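Local coordinates for probable sulfate-binding lipoprotein SubI (Mycobacterium tuberculosis, PDB 6DDN) that probably binds sulfate as the extracytoplasmic lipoprotein component of a transport system, acting as a carrier for the anion, at residues Ala307-Ala310 and Asp311-Val315. Sequence-based numbering, arbitrary orientation.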
loop_
_atom_site.group_PDB
_atom_site.type_symbol
_atom_site.label_atom_id
_atom_site.label_comp_id
_atom_site.label_asym_id
_atom_site.label_seq_id
_atom_site.Cartn_x
_atom_site.Cartn_y
_atom_site.Cartn_z
ATOM N N ALA A 307 -14.445 -6.062 11.634
ATOM C CA ALA A 307 -15.834 -6.503 11.588
ATOM C C ALA A 307 -16.782 -5.315 11.498
ATOM O O ALA A 307 -17.745 -5.336 10.721
ATOM C CB ALA A 307 -16.157 -7.356 12.815
ATOM N N ASP A 308 -16.515 -4.261 12.278
ATOM C CA ASP A 308 -17.387 -3.090 12.283
ATOM C C ASP A 308 -17.405 -2.389 10.931
ATOM O O ASP A 308 -18.414 -1.777 10.565
ATOM C CB ASP A 308 -16.946 -2.111 13.372
ATOM C CG ASP A 308 -17.080 -2.689 14.763
ATOM O OD1 ASP A 308 -17.602 -3.815 14.891
ATOM O OD2 ASP A 308 -16.655 -2.020 15.728
ATOM N N PHE A 309 -16.307 -2.460 10.183
ATOM C CA PHE A 309 -16.199 -1.797 8.891
ATOM C C PHE A 309 -16.264 -2.775 7.728
ATOM O O PHE A 309 -16.034 -2.374 6.581
ATOM C CB PHE A 309 -14.906 -0.979 8.827
ATOM C CG PHE A 309 -14.972 0.305 9.599
ATOM C CD1 PHE A 309 -14.723 0.320 10.960
ATOM C CD2 PHE A 309 -15.299 1.494 8.968
ATOM C CE1 PHE A 309 -14.790 1.497 11.678
ATOM C CE2 PHE A 309 -15.367 2.675 9.681
ATOM C CZ PHE A 309 -15.113 2.677 11.036
ATOM N N ALA A 310 -16.584 -4.046 7.994
ATOM C CA ALA A 310 -16.634 -5.048 6.933
ATOM C C ALA A 310 -17.627 -4.668 5.844
ATOM O O ALA A 310 -17.452 -5.055 4.682
ATOM C CB ALA A 310 -16.991 -6.415 7.518
ATOM N N ASP A 311 -18.660 -3.906 6.191
ATOM C CA ASP A 311 -19.672 -3.503 5.229
ATOM C C ASP A 311 -19.208 -2.385 4.302
ATOM O O ASP A 311 -19.916 -2.074 3.338
ATOM C CB ASP A 311 -20.938 -3.075 5.966
ATOM C CG ASP A 311 -20.720 -1.854 6.834
ATOM O OD1 ASP A 311 -20.046 -1.971 7.879
ATOM O OD2 ASP A 311 -21.211 -0.772 6.460
ATOM N N LEU A 312 -18.053 -1.767 4.569
ATOM C CA LEU A 312 -17.454 -0.815 3.642
ATOM C C LEU A 312 -16.198 -1.343 2.972
ATOM O O LEU A 312 -15.770 -0.777 1.962
ATOM C CB LEU A 312 -17.101 0.503 4.348
ATOM C CG LEU A 312 -18.242 1.373 4.869
ATOM C CD1 LEU A 312 -19.457 1.342 3.952
ATOM C CD2 LEU A 312 -18.603 0.896 6.232
ATOM N N PHE A 313 -15.595 -2.388 3.516
ATOM C CA PHE A 313 -14.449 -3.033 2.903
ATOM C C PHE A 313 -14.886 -4.414 2.430
ATOM O O PHE A 313 -14.669 -5.413 3.128
ATOM C CB PHE A 313 -13.289 -3.110 3.893
ATOM C CG PHE A 313 -12.845 -1.769 4.399
ATOM C CD1 PHE A 313 -12.438 -0.783 3.513
ATOM C CD2 PHE A 313 -12.839 -1.491 5.753
ATOM C CE1 PHE A 313 -12.030 0.454 3.971
ATOM C CE2 PHE A 313 -12.432 -0.255 6.219
ATOM C CZ PHE A 313 -12.027 0.719 5.327
ATOM N N PRO A 314 -15.506 -4.502 1.255
ATOM C CA PRO A 314 -16.145 -5.759 0.851
ATOM C C PRO A 314 -15.124 -6.828 0.498
ATOM O O PRO A 314 -14.093 -6.552 -0.120
ATOM C CB PRO A 314 -16.970 -5.351 -0.374
ATOM C CG PRO A 314 -16.209 -4.213 -0.959
ATOM C CD PRO A 314 -15.606 -3.468 0.210
ATOM N N VAL A 315 -15.423 -8.056 0.897
ATOM C CA VAL A 315 -14.563 -9.181 0.517
ATOM C C VAL A 315 -14.751 -9.466 -0.968
ATOM O O VAL A 315 -15.892 -9.419 -1.464
ATOM C CB VAL A 315 -14.886 -10.415 1.370
ATOM C CG1 VAL A 315 -16.335 -10.838 1.196
ATOM C CG2 VAL A 315 -13.946 -11.569 1.038
#
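Phe-309 and Phe-313 both place CG anti to their own carbonyl carbon and beside the backbone N (chi1 -76° and -59°), which brings the Phe-313 ring against the CB of Phe-309. CD2 and CE2 of Phe-313 each lie 3.7 Å from Phe-309 CB, at the base of the Phe-309 side chain. Phe-313 CD2 lies only 3.4 Å from Phe-309 O, so the same ring also brushes the carbonyl. Leu-312 adds a looser apolar contact, its CD2 standing 4.3 Å from Phe-309 CD2.

Phe-309 O is gripped twice. Leu-312 N donates at 2.9 Å to Phe-309 O from well above the carbonyl plane. Phe-313 N donates at 3.1 Å to the same Phe-309 O, almost in line with the C=O bond. There the C=O...N angle is 161°. In Asp-311, CG sits between the backbone N and the carbonyl carbon, which leaves OD1 3.1 Å from Asp-308 O, but both are acceptors and no bond joins them.

Elsewhere in the chain, the two phenylalanines pack on Ala-294 of helix 287-295, and Phe-313, which is buried, also touches Arg-299 and Glu-237.

Phe-309 to Leu-312 form a type I beta-turn, and the added bond from Phe-313 N widens it into a right-handed alpha-turn. That single helical turn, just past helix 303-308, leads the chain toward strand 318-320 of the solute-binding protein's mixed sheet.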